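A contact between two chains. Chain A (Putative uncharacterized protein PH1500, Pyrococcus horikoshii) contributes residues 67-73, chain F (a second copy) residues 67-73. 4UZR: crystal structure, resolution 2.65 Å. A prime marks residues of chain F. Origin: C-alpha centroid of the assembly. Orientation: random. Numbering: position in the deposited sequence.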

# COMPACT_ATOMS: atom_id res chain seq x y z
N THR A 67 -10.87 -39.59 8.26
CA THR A 67 -10.96 -38.80 7.03
C THR A 67 -9.58 -38.34 6.58
O THR A 67 -8.77 -37.87 7.39
N LEU A 68 -9.30 -38.48 5.29
CA LEU A 68 -8.06 -37.95 4.72
C LEU A 68 -8.24 -36.48 4.34
O LEU A 68 -9.16 -36.12 3.60
N VAL A 69 -7.35 -35.64 4.86
CA VAL A 69 -7.38 -34.20 4.62
C VAL A 69 -6.17 -33.79 3.77
O VAL A 69 -5.08 -34.32 3.95
N THR A 70 -6.38 -32.88 2.83
CA THR A 70 -5.29 -32.42 1.97
C THR A 70 -4.79 -31.04 2.38
O THR A 70 -3.59 -30.85 2.59
N HIS A 71 -5.71 -30.09 2.53
CA HIS A 71 -5.38 -28.72 2.91
C HIS A 71 -4.75 -28.60 4.31
O HIS A 71 -5.14 -29.31 5.24
N PRO A 72 -3.77 -27.68 4.46
CA PRO A 72 -2.93 -27.55 5.65
C PRO A 72 -3.54 -26.72 6.78
O PRO A 72 -2.86 -25.84 7.32
N VAL A 73 -4.80 -26.97 7.11
CA VAL A 73 -5.48 -26.28 8.21
C VAL A 73 -4.99 -26.70 9.60
O VAL A 73 -4.80 -27.89 9.86
N THR F 67 -4.16 -45.14 -6.89
CA THR F 67 -3.44 -44.52 -5.78
C THR F 67 -4.01 -43.13 -5.47
O THR F 67 -4.58 -42.47 -6.34
N LEU F 68 -3.86 -42.70 -4.22
CA LEU F 68 -4.33 -41.38 -3.80
C LEU F 68 -3.23 -40.32 -3.80
O LEU F 68 -2.13 -40.56 -3.30
N VAL F 69 -3.55 -39.16 -4.35
CA VAL F 69 -2.64 -38.01 -4.33
C VAL F 69 -3.01 -37.14 -3.14
O VAL F 69 -4.20 -36.93 -2.88
N THR F 70 -2.02 -36.66 -2.40
CA THR F 70 -2.30 -35.98 -1.13
C THR F 70 -1.88 -34.51 -1.05
O THR F 70 -2.12 -33.86 -0.03
N HIS F 71 -1.26 -33.97 -2.10
CA HIS F 71 -0.80 -32.58 -2.04
C HIS F 71 -1.95 -31.57 -2.15
O HIS F 71 -2.79 -31.67 -3.05
N PRO F 72 -2.00 -30.60 -1.22
CA PRO F 72 -3.02 -29.55 -1.20
C PRO F 72 -2.71 -28.46 -2.21
O PRO F 72 -2.64 -27.28 -1.87
N VAL F 73 -2.53 -28.87 -3.46
CA VAL F 73 -2.04 -27.98 -4.49
C VAL F 73 -2.48 -28.50 -5.85
O VAL F 73 -2.55 -29.71 -6.07

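The most striking feature of this contact is its asymmetry: two copies of the same seven residues run in nearly the same direction, their end-to-end vectors 21° apart, yet the packing centres on a single proline, Pro72′, while its counterpart Pro72 has a lesser part. The CB of Pro72′ lies 3.1 Å from the backbone O of Thr70, a short approach for a carbon against a carbonyl oxygen. The nearest pair of CA atoms is also here, His71 CA and Pro72′ CA, 4.8 Å apart, an offset of one residue, and the two prolines are not used equivalently.

The CA-to-CB bond of Pro72′ points toward chain A, and Thr70, His71 and Pro72 all approach its CB. This atom is 3.7 Å from the CA of His71 and 4.1 Å from the CD of Pro72, the latter an apolar contact between two pyrrolidine rings that both adopt the C-gamma endo pucker. Pro72 directs its own CA-to-CB bond sideways and is poorly ordered, so the details of this edge of the contact are less certain. Thr70 adds its methine carbon, CB to CB of Pro72′ being 4.4 Å.

His71 reaches the contact less directly. Its CA-to-CB bond points away from chain F, but with chi1 at -68° (m) and chi2 at -73° the end of the side chain comes nearer, and ND1 lies 4.1 Å from the CB of Pro72′. The ring meets the proline obliquely, while NE2 is hydrogen-bonded elsewhere in the structure. The equivalent His71′ takes the p rotamer (58°) instead, points away and makes no contact with the other stretch.

The two threonines at position 70 share the p rotamer but present themselves differently. Thr70 points toward chain F and sets its methyl CG2 3.8 Å from the backbone O of Thr70′. Thr70′ points sideways, and its CG2 packs 4.2 Å from the CD2 of Leu68. In both residues OG1 is hydrogen-bonded elsewhere in the structure.

Further toward the start of the stretches, Leu68 and Leu68′ both point toward the partner chain and meet through CD2 of Leu68 and CD1 of Leu68′, 3.9 Å apart. They do so in different conformations: Leu68 is t at chi1 (172°) and p at chi2 (60°), whereas Leu68′ is m (-69°) and t (-178°). Leu68 has more of its surface covered by the other stretch (57 Å² against 22 Å² for Leu68′), and its CD2 is the closest atom to both Leu68′ and Thr70′. Val69 and Val69′, both t at chi1, point away, as expected next to inward-facing leucines in an extended chain.

No hydrogen bond crosses between the stretches, and the 314 Å² of surface buried between them is held by van der Waals packing. Within each chain, a weak backbone hydrogen bond runs from N of Val73 to O of His71 (3.0 Å), and likewise from N of Val73′ to O of His71′ (2.8 Å), bridging each proline.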

# COMPACT_ATOMS: atom_id res chain seq x y z
CB THR A 67 -11.87 -37.56 7.24
OG1 THR A 67 -13.20 -38.00 7.53
CG2 THR A 67 -11.90 -36.69 5.99
CB LEU A 68 -7.62 -38.77 3.51
CG LEU A 68 -6.44 -38.22 2.69
CD1 LEU A 68 -5.18 -38.09 3.54
CD2 LEU A 68 -6.18 -39.11 1.48
CB VAL A 69 -7.41 -33.42 5.96
CG1 VAL A 69 -7.04 -31.96 5.76
CG2 VAL A 69 -8.79 -33.53 6.61
CB THR A 70 -5.70 -32.40 0.47
OG1 THR A 70 -6.93 -31.69 0.32
CG2 THR A 70 -5.87 -33.81 -0.06
CB HIS A 71 -6.62 -27.82 2.79
CG HIS A 71 -7.06 -27.63 1.37
ND1 HIS A 71 -6.37 -26.83 0.48
CD2 HIS A 71 -8.12 -28.13 0.69
CE1 HIS A 71 -6.99 -26.85 -0.69
NE2 HIS A 71 -8.05 -27.62 -0.59
CB PRO A 72 -1.67 -26.86 5.12
CG PRO A 72 -2.06 -26.24 3.80
CD PRO A 72 -3.47 -26.63 3.47
CB VAL A 73 -7.01 -26.49 8.10
CG1 VAL A 73 -7.70 -26.19 9.42
CG2 VAL A 73 -7.58 -25.63 6.98
CB THR F 67 -1.93 -44.39 -6.06
OG1 THR F 67 -1.73 -43.57 -7.22
CG2 THR F 67 -1.31 -45.76 -6.30
CB LEU F 68 -4.97 -41.46 -2.41
CG LEU F 68 -6.30 -42.21 -2.31
CD1 LEU F 68 -6.84 -42.15 -0.89
CD2 LEU F 68 -7.30 -41.62 -3.30
CB VAL F 69 -2.74 -37.21 -5.64
CG1 VAL F 69 -2.07 -35.85 -5.50
CG2 VAL F 69 -2.13 -37.99 -6.80
CB THR F 70 -1.68 -36.74 0.06
OG1 THR F 70 -0.26 -36.84 -0.12
CG2 THR F 70 -2.27 -38.13 0.18
CB HIS F 71 0.30 -32.30 -3.07
CG HIS F 71 -0.09 -32.57 -4.50
ND1 HIS F 71 -1.25 -32.08 -5.06
CD2 HIS F 71 0.54 -33.25 -5.48
CE1 HIS F 71 -1.32 -32.47 -6.32
NE2 HIS F 71 -0.25 -33.18 -6.60
CB PRO F 72 -2.88 -28.97 0.21
CG PRO F 72 -1.44 -29.17 0.53
CD PRO F 72 -1.05 -30.47 -0.10
CB VAL F 73 -0.49 -27.87 -4.41
CG1 VAL F 73 0.16 -28.09 -5.77
CG2 VAL F 73 -0.08 -26.54 -3.81